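Local coordinates for TRAP dicarboxylate transporter-DctP subunit (Marinobacter aquaeolei, PDB 4PFI), which probably captures a small organic solute in the periplasm and hands it to the membrane subunits of a TRAP transporter, at residues A[234-239]-A[298-303]; A[161-166]-A[216-221]; A[169-174]-A[310-315]. All blocks are in the same frame, centred on the assembly; numbering follows the deposited sequence.

Contact 1: A[234-239]-A[298-303]. With NA (sodium ion), chain B.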
ATOM      1  N   GLN A 234      18.831  -1.706 -11.993  1.00  7.56           N
ATOM      2  CA  GLN A 234      19.263  -1.099 -10.749  1.00  7.72           C
ATOM      3  C   GLN A 234      20.417  -1.948 -10.158  1.00  7.90           C
ATOM      4  O   GLN A 234      20.622  -3.097 -10.552  1.00  7.90           O
ATOM      5  CB  GLN A 234      18.094  -0.956  -9.754  1.00  7.82           C
ATOM      6  CG  GLN A 234      16.884  -0.108 -10.195  1.00  7.86           C
ATOM      7  CD  GLN A 234      17.107   1.393 -10.001  1.00  9.32           C
ATOM      8  OE1 GLN A 234      16.502   2.034  -9.116  1.00  8.36           O
ATOM      9  NE2 GLN A 234      17.958   1.974 -10.842  1.00  8.07           N
ATOM     10  N   ASN A 235      21.181  -1.377  -9.247  1.00  8.21           N
ATOM     11  CA  ASN A 235      22.348  -2.045  -8.653  1.00  8.60           C
ATOM     12  C   ASN A 235      22.215  -2.249  -7.147  1.00  8.93           C
ATOM     13  O   ASN A 235      22.844  -3.145  -6.578  1.00  9.31           O
ATOM     14  CB  ASN A 235      23.624  -1.239  -8.944  1.00  8.99           C
ATOM     15  CG  ASN A 235      24.148  -1.444 -10.388  1.00  8.90           C
ATOM     16  OD1 ASN A 235      23.846  -2.433 -11.060  1.00  8.64           O
ATOM     17  ND2 ASN A 235      24.963  -0.514 -10.833  1.00  9.26           N
ATOM     18  N   VAL A 236      21.389  -1.444  -6.490  1.00  8.93           N
ATOM     19  CA  VAL A 236      21.322  -1.534  -5.060  1.00  9.37           C
ATOM     20  C   VAL A 236      19.882  -1.490  -4.559  1.00  9.63           C
ATOM     21  O   VAL A 236      19.144  -0.554  -4.834  1.00  9.12           O
ATOM     22  CB  VAL A 236      22.144  -0.406  -4.368  1.00  9.94           C
ATOM     23  CG1 VAL A 236      22.070  -0.569  -2.866  1.00 10.51           C
ATOM     24  CG2 VAL A 236      23.586  -0.391  -4.851  1.00 10.27           C
ATOM     25  N   LEU A 237      19.505  -2.522  -3.818  1.00  9.50           N
ATOM     26  CA  LEU A 237      18.226  -2.568  -3.120  1.00  9.67           C
ATOM     27  C   LEU A 237      18.435  -2.146  -1.657  1.00 15.74           C
ATOM     28  O   LEU A 237      19.103  -2.868  -0.909  1.00 10.75           O
ATOM     29  CB  LEU A 237      17.711  -4.001  -3.171  1.00 13.88           C
ATOM     30  CG  LEU A 237      16.209  -4.156  -3.024  1.00 20.94           C
ATOM     31  CD1 LEU A 237      15.691  -4.457  -4.393  1.00 22.30           C
ATOM     32  CD2 LEU A 237      15.862  -5.266  -2.072  1.00 24.99           C
ATOM     33  N   THR A 238      17.940  -0.976  -1.248  1.00 10.47           N
ATOM     34  CA  THR A 238      18.131  -0.538   0.146  1.00 11.20           C
ATOM     35  C   THR A 238      16.838  -0.743   0.963  1.00 11.58           C
ATOM     36  O   THR A 238      15.784  -0.251   0.601  1.00 11.46           O
ATOM     37  CB  THR A 238      18.566   0.976   0.271  1.00 11.47           C
ATOM     38  OG1 THR A 238      19.821   1.200  -0.381  1.00 11.36           O
ATOM     39  CG2 THR A 238      18.714   1.389   1.706  1.00 12.36           C
HETATM   40  N   MSE A 239      16.941  -1.449   2.078  1.00 12.21           N
HETATM   41  CA  MSE A 239      15.785  -1.740   2.899  1.00 12.75           C
HETATM   42  C   MSE A 239      15.877  -0.865   4.151  1.00 16.33           C
HETATM   43  O   MSE A 239      16.654  -1.134   5.069  1.00 14.58           O
HETATM   44  CB  MSE A 239      15.746  -3.241   3.188  1.00 13.04           C
HETATM   45  CG  MSE A 239      16.100  -4.077   1.874  1.00 25.79           C
HETATM   46 SE   MSE A 239      15.660  -5.945   2.069  0.57 52.27          SE
HETATM   47  CE  MSE A 239      14.136  -6.074   0.855  1.00 43.74           C
ATOM     48  N   GLY A 298      23.867  -8.926 -10.070  1.00 11.13           N
ATOM     49  CA  GLY A 298      24.209  -7.538 -10.301  1.00  9.95           C
ATOM     50  C   GLY A 298      23.450  -6.612  -9.378  1.00  9.38           C
ATOM     51  O   GLY A 298      23.392  -5.404  -9.581  1.00 12.17           O
ATOM     52  N   ILE A 299      22.873  -7.176  -8.343  1.00  9.67           N
ATOM     53  CA  ILE A 299      22.109  -6.378  -7.426  1.00  9.63           C
ATOM     54  C   ILE A 299      22.472  -6.681  -5.967  1.00 12.50           C
ATOM     55  O   ILE A 299      22.502  -7.813  -5.520  1.00 10.57           O
ATOM     56  CB  ILE A 299      20.593  -6.499  -7.688  1.00 19.32           C
ATOM     57  CG1 ILE A 299      20.035  -5.089  -7.916  1.00 25.73           C
ATOM     58  CG2 ILE A 299      19.915  -7.101  -6.527  1.00 21.31           C
ATOM     59  CD1 ILE A 299      18.535  -4.978  -7.884  1.00 27.39           C
ATOM     60  N   ARG A 300      22.763  -5.604  -5.264  1.00 10.14           N
ATOM     61  CA  ARG A 300      23.293  -5.603  -3.928  1.00 10.69           C
ATOM     62  C   ARG A 300      22.131  -5.328  -2.941  1.00 15.93           C
ATOM     63  O   ARG A 300      21.203  -4.589  -3.262  1.00 11.79           O
ATOM     64  CB  ARG A 300      24.330  -4.473  -3.933  1.00 12.68           C
ATOM     65  CG  ARG A 300      25.151  -4.296  -2.761  1.00 17.85           C
ATOM     66  CD  ARG A 300      26.406  -3.424  -3.100  1.00 11.72           C
ATOM     67  NE  ARG A 300      27.431  -3.827  -2.142  1.00 12.07           N
ATOM     68  CZ  ARG A 300      28.483  -4.578  -2.414  1.00 15.42           C
ATOM     69  NH1 ARG A 300      28.755  -4.984  -3.660  1.00 12.21           N
ATOM     70  NH2 ARG A 300      29.298  -4.896  -1.414  1.00 19.63           N
ATOM     71  N   VAL A 301      22.148  -5.964  -1.775  1.00 13.47           N
ATOM     72  CA  VAL A 301      21.108  -5.745  -0.791  1.00 15.65           C
ATOM     73  C   VAL A 301      21.706  -5.035   0.415  1.00 19.96           C
ATOM     74  O   VAL A 301      22.730  -5.452   0.942  1.00 17.80           O
ATOM     75  CB  VAL A 301      20.468  -7.063  -0.342  1.00 15.40           C
ATOM     76  CG1 VAL A 301      19.552  -6.816   0.846  1.00 17.92           C
ATOM     77  CG2 VAL A 301      19.699  -7.672  -1.496  1.00 17.00           C
ATOM     78  N   VAL A 302      21.044  -3.980   0.877  1.00 12.81           N
ATOM     79  CA  VAL A 302      21.579  -3.213   1.990  1.00 14.79           C
ATOM     80  C   VAL A 302      20.471  -3.041   3.016  1.00 15.58           C
ATOM     81  O   VAL A 302      19.448  -2.482   2.681  1.00 15.87           O
ATOM     82  CB  VAL A 302      22.061  -1.816   1.506  1.00 15.29           C
ATOM     83  CG1 VAL A 302      22.446  -0.951   2.705  1.00 13.61           C
ATOM     84  CG2 VAL A 302      23.234  -1.950   0.512  1.00 12.35           C
ATOM     85  N   ARG A 303      20.633  -3.560   4.230  1.00 14.80           N
ATOM     86  CA  ARG A 303      19.674  -3.262   5.309  1.00 16.44           C
ATOM     87  C   ARG A 303      20.271  -2.179   6.178  1.00 16.18           C
ATOM     88  O   ARG A 303      21.347  -2.355   6.708  1.00 17.26           O
ATOM     89  CB  ARG A 303      19.342  -4.487   6.169  1.00 16.41           C
ATOM     90  CG  ARG A 303      19.223  -5.746   5.316  1.00 22.58           C
ATOM     91  CD  ARG A 303      18.039  -6.627   5.672  1.00 24.39           C
ATOM     92  NE  ARG A 303      17.855  -7.663   4.648  1.00 28.05           N
ATOM     93  CZ  ARG A 303      16.670  -8.100   4.229  1.00 30.02           C
ATOM     94  NH1 ARG A 303      16.596  -9.033   3.285  1.00 34.54           N
ATOM     95  NH2 ARG A 303      15.544  -7.589   4.767  1.00 19.49           N
TER
HETATM   96 NA    NA B 401      22.512  -4.283 -11.531  1.00  6.71          NA
HETATM   97  O   HOH W   1      20.870  -6.128 -11.911  1.00  7.28           O
HETATM   98  O   HOH W   2      22.063  -3.051 -13.743  0.50  4.27           O
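Met239 (selenomethionine) and Arg303 project side by side from one face of a pair of parallel strands, 236-239 and 300-303. CB of Met239 lies 3.8 Å from Val302 O, and chi1 of -42°, with CG beside the backbone N, keeps CG equally near it. SE then sits over one face of the Arg303 guanidinium, displaced toward its rim and 3.2 Å from NH2. A long, unbranched methionine chain can reach over this flat cation; selenium here replaces sulfur. On the opposite face, Val236 CG1 meets Val302 CG2 at 3.8 Å, and such beta-branched residues fit extended strands. Four backbone hydrogen bonds join the pair, from Arg300 N to Asn235 O through to Met239 N to Val302 O, the last at 174°. Where the strands begin, a sodium ion draws three acceptors together: Asn235 OD1 at 2.3 Å, with Gln234 O and Gly298 O each at 2.4 Å, plus two waters. Glycine suits 298 because phi is positive (83°) and a CB would crowd the ion. Asn235 and Val236 both face Ala164: the whole is a parallel pair within a mixed sheet, with the sodium site where the pair begins and a classic beta bulge against strand 149-164.

Contact 2: A[161-166]-A[216-221]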
ATOM      1  N   THR A 161      10.501  -0.837  -0.430  1.00 12.28           N
ATOM      2  CA  THR A 161      11.926  -1.076  -0.595  1.00 11.65           C
ATOM      3  C   THR A 161      12.476  -0.080  -1.609  1.00 11.05           C
ATOM      4  O   THR A 161      11.776   0.299  -2.540  1.00 10.93           O
ATOM      5  CB  THR A 161      12.159  -2.517  -1.069  1.00 12.41           C
ATOM      6  OG1 THR A 161      11.840  -3.432   0.003  1.00 12.61           O
ATOM      7  CG2 THR A 161      13.605  -2.717  -1.502  1.00 12.23           C
ATOM      8  N   TRP A 162      13.695   0.405  -1.409  1.00 10.84           N
ATOM      9  CA  TRP A 162      14.245   1.436  -2.284  1.00 10.48           C
ATOM     10  C   TRP A 162      15.236   0.798  -3.273  1.00 12.18           C
ATOM     11  O   TRP A 162      15.979  -0.106  -2.898  1.00 10.98           O
ATOM     12  CB  TRP A 162      15.004   2.472  -1.465  1.00 10.91           C
ATOM     13  CG  TRP A 162      14.212   3.193  -0.431  1.00 11.66           C
ATOM     14  CD1 TRP A 162      12.867   3.246  -0.325  1.00 12.00           C
ATOM     15  CD2 TRP A 162      14.726   3.985   0.635  1.00 12.33           C
ATOM     16  NE1 TRP A 162      12.495   4.041   0.743  1.00 12.82           N
ATOM     17  CE2 TRP A 162      13.627   4.502   1.353  1.00 13.03           C
ATOM     18  CE3 TRP A 162      16.010   4.309   1.066  1.00 12.58           C
ATOM     19  CZ2 TRP A 162      13.770   5.314   2.459  1.00 13.95           C
ATOM     20  CZ3 TRP A 162      16.151   5.122   2.175  1.00 13.48           C
ATOM     21  CH2 TRP A 162      15.040   5.618   2.852  1.00 14.11           C
ATOM     22  N   THR A 163      15.247   1.256  -4.524  1.00  9.48           N
ATOM     23  CA  THR A 163      16.302   0.892  -5.457  1.00  9.02           C
ATOM     24  C   THR A 163      16.930   2.154  -6.037  1.00 11.50           C
ATOM     25  O   THR A 163      16.301   3.216  -6.109  1.00  9.31           O
ATOM     26  CB  THR A 163      15.799   0.013  -6.653  1.00  8.64           C
ATOM     27  OG1 THR A 163      14.908   0.760  -7.483  1.00  8.66           O
ATOM     28  CG2 THR A 163      15.064  -1.180  -6.182  1.00  8.82           C
ATOM     29  N   ALA A 164      18.186   2.003  -6.437  1.00  8.92           N
ATOM     30  CA  ALA A 164      18.933   3.023  -7.102  1.00  9.06           C
ATOM     31  C   ALA A 164      20.214   2.382  -7.649  1.00  8.94           C
ATOM     32  O   ALA A 164      20.412   1.163  -7.563  1.00  8.72           O
ATOM     33  CB  ALA A 164      19.267   4.144  -6.139  1.00  9.72           C
ATOM     34  N   ASN A 165      21.082   3.223  -8.212  1.00  9.23           N
ATOM     35  CA  ASN A 165      22.382   2.766  -8.648  1.00  9.36           C
ATOM     36  C   ASN A 165      23.494   3.111  -7.668  1.00 12.89           C
ATOM     37  O   ASN A 165      24.660   3.150  -8.036  1.00 15.78           O
ATOM     38  CB  ASN A 165      22.663   3.243 -10.062  1.00  9.33           C
ATOM     39  CG  ASN A 165      21.966   2.388 -11.076  1.00  8.72           C
ATOM     40  OD1 ASN A 165      21.856   1.172 -10.896  1.00  9.46           O
ATOM     41  ND2 ASN A 165      21.457   3.003 -12.128  1.00 10.67           N
ATOM     42  N   ASN A 166      23.109   3.343  -6.414  1.00 10.47           N
ATOM     43  CA  ASN A 166      24.043   3.484  -5.304  1.00 15.06           C
ATOM     44  C   ASN A 166      23.293   3.203  -4.017  1.00 11.32           C
ATOM     45  O   ASN A 166      22.068   3.181  -4.019  1.00 12.01           O
ATOM     46  CB  ASN A 166      24.662   4.896  -5.271  1.00 18.92           C
ATOM     47  CG  ASN A 166      23.636   5.992  -5.449  1.00 25.81           C
ATOM     48  OD1 ASN A 166      23.335   6.424  -6.574  1.00 29.43           O
ATOM     49  ND2 ASN A 166      23.062   6.433  -4.344  1.00 32.29           N
ATOM     50  N   ASP A 216      16.616   8.165 -11.037  1.00 10.50           N
ATOM     51  CA  ASP A 216      17.739   7.542 -10.317  1.00 10.57           C
ATOM     52  C   ASP A 216      17.359   6.373  -9.421  1.00 13.54           C
ATOM     53  O   ASP A 216      18.159   5.471  -9.192  1.00 12.63           O
ATOM     54  CB  ASP A 216      18.492   8.609  -9.541  1.00 11.46           C
ATOM     55  CG  ASP A 216      19.052   9.672 -10.475  1.00 17.92           C
ATOM     56  OD1 ASP A 216      19.896   9.303 -11.344  1.00 25.94           O
ATOM     57  OD2 ASP A 216      18.600  10.837 -10.415  1.00 18.31           O
ATOM     58  N   GLY A 217      16.124   6.349  -8.955  1.00  9.85           N
ATOM     59  CA  GLY A 217      15.670   5.217  -8.175  1.00  9.55           C
ATOM     60  C   GLY A 217      14.186   5.277  -7.967  1.00  9.83           C
ATOM     61  O   GLY A 217      13.513   6.190  -8.445  1.00 10.26           O
ATOM     62  N   GLN A 218      13.666   4.293  -7.274  1.00  9.74           N
ATOM     63  CA  GLN A 218      12.249   4.252  -6.946  1.00 10.19           C
ATOM     64  C   GLN A 218      12.040   3.412  -5.717  1.00 12.26           C
ATOM     65  O   GLN A 218      12.971   2.808  -5.188  1.00 10.03           O
ATOM     66  CB  GLN A 218      11.401   3.703  -8.105  1.00 10.13           C
ATOM     67  CG  GLN A 218      11.756   2.271  -8.583  1.00  9.59           C
ATOM     68  CD  GLN A 218      11.202   1.180  -7.687  1.00  9.83           C
ATOM     69  OE1 GLN A 218       9.986   1.013  -7.545  1.00 10.77           O
ATOM     70  NE2 GLN A 218      12.092   0.473  -7.033  1.00 10.08           N
ATOM     71  N   SER A 219      10.775   3.366  -5.309  1.00 10.89           N
ATOM     72  CA  SER A 219      10.340   2.704  -4.109  1.00 11.28           C
ATOM     73  C   SER A 219       9.077   1.896  -4.382  1.00 11.68           C
ATOM     74  O   SER A 219       8.159   2.369  -5.018  1.00 12.10           O
ATOM     75  CB  SER A 219      10.040   3.741  -3.003  1.00 12.63           C
ATOM     76  OG  SER A 219       9.924   3.066  -1.754  1.00 15.63           O
ATOM     77  N   ASN A 220       9.049   0.681  -3.864  1.00 11.73           N
ATOM     78  CA  ASN A 220       7.943  -0.257  -4.061  1.00 12.28           C
ATOM     79  C   ASN A 220       8.245  -1.494  -3.239  1.00 12.38           C
ATOM     80  O   ASN A 220       9.401  -1.737  -2.894  1.00 11.86           O
ATOM     81  CB  ASN A 220       7.845  -0.685  -5.537  1.00 11.95           C
ATOM     82  CG  ASN A 220       6.829   0.105  -6.302  1.00 15.19           C
ATOM     83  OD1 ASN A 220       5.654   0.057  -5.980  1.00 19.42           O
ATOM     84  ND2 ASN A 220       7.274   0.865  -7.296  1.00 13.28           N
ATOM     85  N   PRO A 221       7.216  -2.298  -2.954  1.00 13.22           N
ATOM     86  CA  PRO A 221       7.487  -3.587  -2.320  1.00 13.45           C
ATOM     87  C   PRO A 221       8.223  -4.526  -3.290  1.00 12.84           C
ATOM     88  O   PRO A 221       8.131  -4.382  -4.518  1.00 12.48           O
ATOM     89  CB  PRO A 221       6.094  -4.115  -1.941  1.00 14.70           C
ATOM     90  CG  PRO A 221       5.133  -3.367  -2.802  1.00 15.01           C
ATOM     91  CD  PRO A 221       5.771  -2.044  -3.126  1.00 14.19           C
TER
HETATM   92  O   HOH W   3      20.990   6.105  -8.667  1.00 15.79           O
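Ser219 OG lies at the edge of the Trp162 indole, near the ring plane and 3.3 Å from CD1, while Phe174, Phe191 and Phe312 all meet the same indole edge-to-face. The second flat group, the Gln218 amide, is gripped at both ends of its head. NE2 gives an in-plane, almost straight bond to Thr163 OG1 (2.9 Å, 174°), and OE1 receives Asn220 ND2 at 2.7 Å. This is possible because Gln218 CG stands between the backbone N and the carbonyl carbon (chi1 59°) and the chain bends again at chi2, folding the amide back toward the neighbouring strand. Thr163 OG1 has a further hydrogen bond, to Gln234 OE1, so a run of buried polar groups is satisfied internally. A leucine in place of Gln218 would probably leave Thr163 OG1 without its amide donor and Asn220 free to turn. Ile225 of helix 222-228, which has Pro221 at its N-cap, packs on Thr163, Gln218 and Asn220. Glycine suits 217, where a CB would probably collide with Thr163 O. Past the strands, water 3 links Asn165 N and Asn166 OD1 to Asp216 O. The backbones pair through Thr163 N to Gln218 O (2.8 Å) and Asn220 N to Thr161 O (3.1 Å), an antiparallel ladder in the mixed sheet of this solute-binding protein.

Contact 3: A[169-174]-A[310-315]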
ATOM      1  N   ARG A 169      22.116   5.246   2.237  1.00 17.62           N
ATOM      2  CA  ARG A 169      22.362   5.069   3.663  1.00 20.85           C
ATOM      3  C   ARG A 169      22.097   6.317   4.499  1.00 19.84           C
ATOM      4  O   ARG A 169      21.803   6.209   5.683  1.00 22.24           O
ATOM      5  CB  ARG A 169      23.806   4.628   3.892  1.00 22.96           C
ATOM      6  CG  ARG A 169      24.143   3.300   3.269  1.00 24.64           C
ATOM      7  CD  ARG A 169      25.660   3.073   3.261  1.00 28.86           C
ATOM      8  NE  ARG A 169      25.978   1.724   2.814  1.00 30.46           N
ATOM      9  CZ  ARG A 169      25.737   0.635   3.539  1.00 29.35           C
ATOM     10  NH1 ARG A 169      25.181   0.758   4.746  1.00 25.65           N
ATOM     11  NH2 ARG A 169      26.039  -0.569   3.053  1.00 26.72           N
ATOM     12  N   THR A 170      22.234   7.492   3.893  1.00 18.80           N
ATOM     13  CA  THR A 170      21.963   8.753   4.591  1.00 19.22           C
ATOM     14  C   THR A 170      21.129   9.655   3.691  1.00 17.73           C
ATOM     15  O   THR A 170      21.110   9.463   2.486  1.00 21.68           O
ATOM     16  CB  THR A 170      23.256   9.491   4.980  1.00 21.49           C
ATOM     17  OG1 THR A 170      23.892   9.991   3.796  1.00 28.05           O
ATOM     18  CG2 THR A 170      24.205   8.555   5.694  1.00 24.68           C
ATOM     19  N   PRO A 171      20.416  10.622   4.279  1.00 21.60           N
ATOM     20  CA  PRO A 171      19.670  11.608   3.491  1.00 21.98           C
ATOM     21  C   PRO A 171      20.553  12.249   2.444  1.00 24.94           C
ATOM     22  O   PRO A 171      20.096  12.503   1.327  1.00 28.41           O
ATOM     23  CB  PRO A 171      19.254  12.646   4.539  1.00 23.45           C
ATOM     24  CG  PRO A 171      19.179  11.878   5.813  1.00 20.20           C
ATOM     25  CD  PRO A 171      20.244  10.832   5.730  1.00 19.68           C
ATOM     26  N   SER A 172      21.810  12.490   2.791  1.00 23.73           N
ATOM     27  CA  SER A 172      22.752  13.056   1.844  1.00 27.99           C
ATOM     28  C   SER A 172      22.804  12.271   0.500  1.00 25.48           C
ATOM     29  O   SER A 172      23.022  12.868  -0.555  1.00 23.91           O
ATOM     30  CB  SER A 172      24.145  13.105   2.466  1.00 31.83           C
ATOM     31  OG  SER A 172      25.083  13.506   1.481  1.00 38.07           O
ATOM     32  N   ASP A 173      22.615  10.947   0.539  1.00 17.34           N
ATOM     33  CA  ASP A 173      22.613  10.127  -0.677  1.00 16.09           C
ATOM     34  C   ASP A 173      21.443  10.424  -1.640  1.00 17.22           C
ATOM     35  O   ASP A 173      21.503  10.066  -2.826  1.00 18.13           O
ATOM     36  CB  ASP A 173      22.604   8.642  -0.315  1.00 17.32           C
ATOM     37  CG  ASP A 173      23.908   8.186   0.346  1.00 24.87           C
ATOM     38  OD1 ASP A 173      24.972   8.791   0.052  1.00 30.52           O
ATOM     39  OD2 ASP A 173      23.871   7.227   1.159  1.00 23.16           O
ATOM     40  N   PHE A 174      20.395  11.058  -1.135  1.00 15.70           N
ATOM     41  CA  PHE A 174      19.224  11.434  -1.931  1.00 18.28           C
ATOM     42  C   PHE A 174      19.390  12.795  -2.625  1.00 23.71           C
ATOM     43  O   PHE A 174      18.642  13.095  -3.559  1.00 22.59           O
ATOM     44  CB  PHE A 174      17.960  11.487  -1.053  1.00 15.51           C
ATOM     45  CG  PHE A 174      17.362  10.149  -0.765  1.00 14.61           C
ATOM     46  CD1 PHE A 174      16.494   9.564  -1.666  1.00 13.77           C
ATOM     47  CD2 PHE A 174      17.677   9.463   0.399  1.00 14.78           C
ATOM     48  CE1 PHE A 174      15.958   8.315  -1.424  1.00 13.12           C
ATOM     49  CE2 PHE A 174      17.129   8.218   0.657  1.00 14.12           C
ATOM     50  CZ  PHE A 174      16.279   7.640  -0.254  1.00 13.30           C
ATOM     51  N   ALA A 310      17.610   5.981  12.165  1.00 29.26           N
ATOM     52  CA  ALA A 310      17.329   7.060  13.097  1.00 27.61           C
ATOM     53  C   ALA A 310      17.618   8.399  12.429  1.00 23.99           C
ATOM     54  O   ALA A 310      16.892   9.359  12.639  1.00 24.83           O
ATOM     55  CB  ALA A 310      18.151   6.900  14.355  1.00 25.15           C
ATOM     56  N   ALA A 311      18.655   8.448  11.601  1.00 22.46           N
ATOM     57  CA  ALA A 311      18.992   9.672  10.892  1.00 22.06           C
ATOM     58  C   ALA A 311      17.900  10.069   9.865  1.00 24.82           C
ATOM     59  O   ALA A 311      17.599  11.255   9.681  1.00 24.76           O
ATOM     60  CB  ALA A 311      20.375   9.549  10.220  1.00 21.29           C
ATOM     61  N   PHE A 312      17.307   9.077   9.207  1.00 22.89           N
ATOM     62  CA  PHE A 312      16.260   9.329   8.229  1.00 21.68           C
ATOM     63  C   PHE A 312      14.990   9.737   8.941  1.00 20.67           C
ATOM     64  O   PHE A 312      14.222  10.547   8.433  1.00 21.70           O
ATOM     65  CB  PHE A 312      15.979   8.085   7.377  1.00 18.57           C
ATOM     66  CG  PHE A 312      16.931   7.889   6.234  1.00 17.40           C
ATOM     67  CD1 PHE A 312      16.895   8.732   5.133  1.00 16.75           C
ATOM     68  CD2 PHE A 312      17.814   6.819   6.213  1.00 17.21           C
ATOM     69  CE1 PHE A 312      17.755   8.536   4.063  1.00 17.73           C
ATOM     70  CE2 PHE A 312      18.687   6.625   5.117  1.00 16.02           C
ATOM     71  CZ  PHE A 312      18.655   7.481   4.057  1.00 15.41           C
ATOM     72  N   ARG A 313      14.749   9.140  10.104  1.00 22.68           N
ATOM     73  CA  ARG A 313      13.576   9.486  10.908  1.00 22.82           C
ATOM     74  C   ARG A 313      13.618  10.988  11.232  1.00 26.05           C
ATOM     75  O   ARG A 313      12.661  11.738  10.959  1.00 27.74           O
ATOM     76  CB  ARG A 313      13.550   8.656  12.194  1.00 23.90           C
ATOM     77  CG  ARG A 313      12.169   8.516  12.846  1.00 29.66           C
ATOM     78  CD  ARG A 313      12.241   7.684  14.146  1.00 36.73           C
ATOM     79  NE  ARG A 313      13.224   6.591  14.028  1.00 44.66           N
ATOM     80  CZ  ARG A 313      12.945   5.281  14.023  1.00 42.07           C
ATOM     81  NH1 ARG A 313      11.684   4.842  14.163  1.00 43.35           N
ATOM     82  NH2 ARG A 313      13.939   4.401  13.895  1.00 30.30           N
ATOM     83  N   ASP A 314      14.760  11.421  11.770  1.00 28.29           N
ATOM     84  CA  ASP A 314      14.965  12.813  12.146  1.00 32.46           C
ATOM     85  C   ASP A 314      14.658  13.698  10.944  1.00 31.86           C
ATOM     86  O   ASP A 314      13.906  14.669  11.054  1.00 37.19           O
ATOM     87  CB  ASP A 314      16.392  13.030  12.671  1.00 30.97           C
ATOM     88  CG  ASP A 314      16.676  12.249  13.976  1.00 36.91           C
ATOM     89  OD1 ASP A 314      15.709  11.789  14.630  1.00 37.22           O
ATOM     90  OD2 ASP A 314      17.868  12.094  14.360  1.00 37.89           O
ATOM     91  N   ALA A 315      15.163  13.307   9.780  1.00 24.48           N
ATOM     92  CA  ALA A 315      15.022  14.131   8.583  1.00 22.10           C
ATOM     93  C   ALA A 315      13.661  13.982   7.894  1.00 21.72           C
ATOM     94  O   ALA A 315      13.320  14.775   7.015  1.00 25.19           O
ATOM     95  CB  ALA A 315      16.172  13.849   7.605  1.00 20.86           C
TER
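Pro171 lies over one face of the Phe312 ring in a CH-pi contact, one of those by which Phe312 of helix 306-316 packs on the loop 169-174; between loop and helix, Phe312 and Phe174 form an aromatic cluster with Trp162 and with Tyr194, which meets Phe312 edge-to-face. Pro171 CD stands 4.0 Å from the centroid of the Phe312 ring, 21° off the normal and displaced toward the rim. The saturated proline ring suits this place, being rigid and offering C-H groups to the aromatic face. Phe312 leaves the helix with CG beside the backbone N (chi1 -82°), and the end of its side chain reaches the loop although the CB itself does not head there. Phe174 meets it at nearly a right angle: the planes stand at 85° and the centroids are 5.9 Å apart. Neither ring covers the face of the other. Instead they touch rim to rim, CE2 of Phe174 approaching CE1 of Phe312 to 3.5 Å, with Phe312 near the plane of the Phe174 ring. The far end of Phe312 also packs against the loop backbone, with CE2 3.2 Å from Arg169 O and CZ 3.3 Å from Thr170 C; both approach the ring obliquely. The loop keeps its shape by its own bonds, for Asp173 OD2 accepts from both Arg169 N and Thr170 N, the first through its anti lone pair and the second from above the carboxylate plane. One turn along the helix from Ala311, the small methyl of Ala315 lets the proline come close, its CB resting 4.0 Å from Pro171 CG.

Contacts 1 and 2 belong to one sheet and have centres about 8 Å apart: strand 236-239 lies between 300-303 and 149-164, and Thr238 N reaches Trp162 O at 2.7 Å. Contact 3 lies farther off, its centre about 17 Å from that of contact 1 and about 15 Å from that of contact 2. Trp162 bridges to it, its CZ3 lying 3.5 Å from Phe174 CZ and 3.9 Å from Phe312 CZ. Strand 300-303 leads on to helix 306-316, so the chain itself also ties contact 1 to contact 3. The sodium ion belongs to contact 1, but the Asn165 side chain of contact 2 comes within about 6 Å of it. The structure is the open, apo form.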